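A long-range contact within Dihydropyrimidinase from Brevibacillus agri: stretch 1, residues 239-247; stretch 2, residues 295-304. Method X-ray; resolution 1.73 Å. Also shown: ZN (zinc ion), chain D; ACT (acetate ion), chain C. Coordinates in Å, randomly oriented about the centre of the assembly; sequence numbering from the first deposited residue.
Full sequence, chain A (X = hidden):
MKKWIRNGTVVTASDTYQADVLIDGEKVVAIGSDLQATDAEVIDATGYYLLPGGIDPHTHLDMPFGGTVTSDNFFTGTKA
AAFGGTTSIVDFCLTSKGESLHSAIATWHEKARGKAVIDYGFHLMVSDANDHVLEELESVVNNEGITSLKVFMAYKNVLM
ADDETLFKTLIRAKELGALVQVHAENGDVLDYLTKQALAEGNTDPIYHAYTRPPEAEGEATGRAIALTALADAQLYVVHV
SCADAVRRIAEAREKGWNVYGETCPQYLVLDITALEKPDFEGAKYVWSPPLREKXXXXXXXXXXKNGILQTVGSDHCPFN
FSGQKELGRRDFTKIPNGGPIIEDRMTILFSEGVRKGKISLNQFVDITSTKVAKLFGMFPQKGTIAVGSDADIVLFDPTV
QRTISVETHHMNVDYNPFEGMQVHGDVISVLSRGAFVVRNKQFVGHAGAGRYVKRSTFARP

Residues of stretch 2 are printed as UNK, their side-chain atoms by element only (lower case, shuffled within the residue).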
# COMPACT_ATOMS: atom_id res chain seq x y z
N HIS A 239 -14.87 -2.05 -17.71
CA HIS A 239 -13.96 -3.17 -18.03
C HIS A 239 -12.60 -3.08 -17.32
O HIS A 239 -11.57 -3.04 -17.98
CB HIS A 239 -13.78 -3.40 -19.58
CG HIS A 239 -13.44 -2.16 -20.39
ND1 HIS A 239 -12.42 -1.29 -20.06
CD2 HIS A 239 -13.91 -1.75 -21.60
CE1 HIS A 239 -12.32 -0.35 -21.00
NE2 HIS A 239 -13.21 -0.63 -21.95
N VAL A 240 -12.61 -3.24 -16.00
CA VAL A 240 -11.35 -3.42 -15.24
C VAL A 240 -10.81 -4.85 -15.56
O VAL A 240 -11.56 -5.83 -15.44
CB VAL A 240 -11.61 -3.26 -13.71
CG1 VAL A 240 -10.32 -3.57 -12.89
CG2 VAL A 240 -12.07 -1.84 -13.42
N SER A 241 -9.57 -4.95 -16.10
CA SER A 241 -9.13 -6.27 -16.58
C SER A 241 -7.98 -6.84 -15.78
O SER A 241 -7.58 -8.01 -15.99
CB SER A 241 -8.71 -6.20 -18.07
OG SER A 241 -7.48 -5.50 -18.22
N CYS A 242 -7.34 -6.02 -14.96
CA CYS A 242 -6.06 -6.42 -14.38
C CYS A 242 -5.86 -6.00 -12.96
O CYS A 242 -6.52 -5.07 -12.44
CB CYS A 242 -4.88 -5.93 -15.22
SG CYS A 242 -4.68 -4.13 -15.27
N ALA A 243 -4.98 -6.74 -12.28
CA ALA A 243 -4.71 -6.50 -10.86
C ALA A 243 -4.18 -5.10 -10.60
O ALA A 243 -4.56 -4.47 -9.60
CB ALA A 243 -3.70 -7.58 -10.30
N ASP A 244 -3.40 -4.55 -11.54
CA ASP A 244 -2.86 -3.19 -11.36
C ASP A 244 -4.03 -2.21 -11.14
O ASP A 244 -3.99 -1.38 -10.23
CB ASP A 244 -2.08 -2.81 -12.62
CG ASP A 244 -1.27 -1.54 -12.46
OD1 ASP A 244 -0.18 -1.49 -13.07
OD2 ASP A 244 -1.72 -0.56 -11.80
N ALA A 245 -5.06 -2.33 -11.97
CA ALA A 245 -6.23 -1.45 -11.86
C ALA A 245 -7.06 -1.76 -10.62
O ALA A 245 -7.51 -0.82 -9.91
CB ALA A 245 -7.07 -1.53 -13.10
N VAL A 246 -7.24 -3.05 -10.33
CA VAL A 246 -7.98 -3.42 -9.10
C VAL A 246 -7.34 -2.79 -7.86
O VAL A 246 -8.02 -2.20 -7.03
CB VAL A 246 -8.02 -4.95 -8.91
CG1 VAL A 246 -8.59 -5.28 -7.52
CG2 VAL A 246 -8.91 -5.63 -10.02
N ARG A 247 -6.01 -2.89 -7.75
CA ARG A 247 -5.31 -2.33 -6.57
C ARG A 247 -5.59 -0.83 -6.40
O ARG A 247 -5.73 -0.35 -5.29
CB ARG A 247 -3.77 -2.54 -6.71
CG ARG A 247 -3.41 -4.00 -6.66
CD ARG A 247 -2.00 -4.25 -7.22
NE ARG A 247 -1.77 -5.68 -7.39
CZ ARG A 247 -0.80 -6.19 -8.14
NH1 ARG A 247 0.02 -5.37 -8.79
NH2 ARG A 247 -0.65 -7.50 -8.25
N UNK A 295 -3.36 -15.24 -14.34
CA UNK A 295 -3.39 -14.95 -12.88
C UNK A 295 -4.26 -13.73 -12.53
O UNK A 295 -4.76 -13.64 -11.39
c UNK A 295 -0.85 -9.59 -11.41
c UNK A 295 -1.25 -13.54 -12.73
n UNK A 295 0.12 -12.16 -13.85
c UNK A 295 -1.98 -14.77 -12.28
c UNK A 295 -1.26 -12.25 -12.10
c UNK A 295 -0.41 -13.43 -13.80
c UNK A 295 -0.41 -11.41 -12.85
c UNK A 295 -1.67 -10.39 -10.64
c UNK A 295 -1.94 -11.71 -11.00
c UNK A 295 -0.20 -10.07 -12.52
N UNK A 296 -4.44 -12.79 -13.47
CA UNK A 296 -5.30 -11.63 -13.20
C UNK A 296 -6.74 -12.01 -12.90
O UNK A 296 -7.44 -11.27 -12.19
c UNK A 296 -5.25 -10.60 -14.34
c UNK A 296 -3.95 -9.87 -14.39
n UNK A 296 -3.00 -10.38 -15.21
o UNK A 296 -3.74 -8.90 -13.65
N UNK A 297 -7.20 -13.15 -13.44
CA UNK A 297 -8.63 -13.51 -13.33
C UNK A 297 -8.99 -13.63 -11.87
O UNK A 297 -10.06 -13.15 -11.44
o UNK A 297 -8.81 -17.18 -15.47
c UNK A 297 -8.69 -14.78 -15.54
c UNK A 297 -8.90 -14.86 -14.00
c UNK A 297 -8.76 -16.14 -16.18
n UNK A 297 -8.80 -16.17 -17.51
N UNK A 298 -8.16 -14.35 -11.10
CA UNK A 298 -8.57 -14.57 -9.70
C UNK A 298 -8.59 -13.29 -8.86
O UNK A 298 -9.37 -13.19 -7.88
c UNK A 298 -8.37 -17.09 -9.29
c UNK A 298 -7.78 -15.69 -9.00
o UNK A 298 -7.59 -18.06 -9.22
o UNK A 298 -9.60 -17.23 -9.60
N UNK A 299 -7.72 -12.35 -9.21
CA UNK A 299 -7.76 -11.03 -8.57
C UNK A 299 -9.10 -10.32 -8.89
O UNK A 299 -9.71 -9.72 -8.00
c UNK A 299 -6.57 -10.17 -8.99
c UNK A 299 -6.59 -8.78 -8.23
c UNK A 299 -5.21 -10.88 -8.65
N UNK A 300 -9.56 -10.41 -10.14
CA UNK A 300 -10.93 -9.89 -10.48
C UNK A 300 -12.07 -10.59 -9.69
O UNK A 300 -12.98 -9.93 -9.14
c UNK A 300 -10.47 -9.59 -14.32
c UNK A 300 -10.24 -9.20 -12.86
c UNK A 300 -11.20 -10.00 -11.99
c UNK A 300 -10.40 -7.67 -12.69
N UNK A 301 -12.01 -11.92 -9.59
CA UNK A 301 -13.03 -12.65 -8.86
C UNK A 301 -13.00 -12.24 -7.40
O UNK A 301 -14.05 -12.01 -6.83
c UNK A 301 -15.72 -15.99 -12.64
c UNK A 301 -13.26 -14.84 -10.27
c UNK A 301 -12.79 -14.18 -8.94
n UNK A 301 -13.26 -16.06 -12.18
c UNK A 301 -16.96 -14.73 -10.99
c UNK A 301 -12.47 -15.55 -11.17
c UNK A 301 -14.59 -14.94 -10.74
c UNK A 301 -14.57 -15.68 -11.95
c UNK A 301 -16.91 -15.50 -12.15
c UNK A 301 -15.83 -14.46 -10.26
N UNK A 302 -11.80 -12.14 -6.83
CA UNK A 302 -11.65 -11.67 -5.42
C UNK A 302 -12.28 -10.29 -5.23
O UNK A 302 -12.87 -10.00 -4.20
o UNK A 302 -9.62 -12.85 -4.85
c UNK A 302 -10.16 -11.57 -5.05
N UNK A 303 -12.07 -9.42 -6.21
CA UNK A 303 -12.54 -8.04 -6.09
C UNK A 303 -14.06 -8.02 -6.13
O UNK A 303 -14.70 -7.23 -5.43
c UNK A 303 -11.94 -7.16 -7.25
N UNK A 304 -14.66 -8.86 -6.98
CA UNK A 304 -16.15 -8.99 -6.97
C UNK A 304 -16.64 -9.57 -5.62
O UNK A 304 -17.57 -9.03 -5.02
c UNK A 304 -17.43 -8.14 -9.78
c UNK A 304 -16.40 -9.30 -9.52
c UNK A 304 -16.62 -9.92 -8.13
c UNK A 304 -16.68 -10.40 -10.58
ZN ZN D . -13.85 0.43 -23.76
C ACT C . -3.44 -8.73 -6.10
O ACT C . -2.54 -9.32 -6.75
OXT ACT C . -4.13 -9.38 -5.22
CH3 ACT C . -3.69 -7.34 -6.41
O HOH W 1 -2.03 -6.53 -13.38
O HOH W 2 -14.26 1.06 -25.72
O HOH W 3 -12.98 -1.07 -25.18

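Position 295 carries one carbon leading into fused five- and six-membered rings of eight carbons and one nitrogen. From a CA-to-CB bond that points sideways, the long side chain brings its six-membered ring back to Ala243 and Arg247 of stretch 1. This is tryptophan: Trp295 CZ3 lies 3.5 Å from CB of Ala243 and CH2 3.8 Å from NH2 of Arg247, which sits at the ring's edge.

Position 296 has two carbons, the second bearing one oxygen and one nitrogen, and its oxygen lies 2.8 Å from Ala243 N. The terminal pair shows an amide, and two side-chain carbons rather than three make it asparagine. Ala243 N donates to Asn296 OD1 with a nearly straight N-H...O angle of 175°. The first turn of a helix leaves backbone NH groups without partners, and this carbonyl serves one of them; water 1 extends the arrangement, donating to Asn296 OD1 (2.9 Å) and accepting from Asp244 N (3.0 Å).

Position 297 shows three carbons, the third with one oxygen and one nitrogen, hence glutamine. Gln297 points away from stretch 1, and its amide is hydrogen-bonded elsewhere in the structure.

Position 298, two carbons ending in two oxygens, is aspartate. Asp298 is exposed and out of reach of stretch 1, a natural setting for a charge.

At 299 one carbon carries two more, pointing toward Ala243 and Val246: the beta-branched pattern of valine. Val299 CG1 lies 3.8 Å from Ala243 CB and 4.1 Å from Val246 CG1, a compact fit between the helices.

Position 300 has four carbons, forked at the second, touching Val246 and Val240: leucine. The forked end lets a side chain that starts sideways pack beside both, Leu300 CD2 lying 3.7 Å from Val246 CG2 and 4.1 Å from Val240 CG1.

Position 301 repeats the fused rings with one nitrogen, out of reach of stretch 1; buried Trp301 suits an apolar interior.

Position 302, one carbon and one oxygen, is serine. Ser302 points toward stretch 1 without contact, partly exposed where a hydroxyl is tolerated.

Position 303 has a single carbon, 3.9 Å from Val246 CG1: alanine, small enough where the CA atoms of Ala303 and Val246 are 7.2 Å apart.

Position 304, four carbons forked at the second, misses stretch 1; Leu304 is buried, as suits an apolar chain.

The contact joins two helices running roughly the same way, at 27°. Asn296 accepts a hydrogen bond at the first helix's start, Val299, Leu300 and Ala303 pack against Val246, Ala243 CB touches Trp295 and Val299, and Leu300 also covers the loop at Val240.

Stretch 2 (295-304) WNQDVLWSAL
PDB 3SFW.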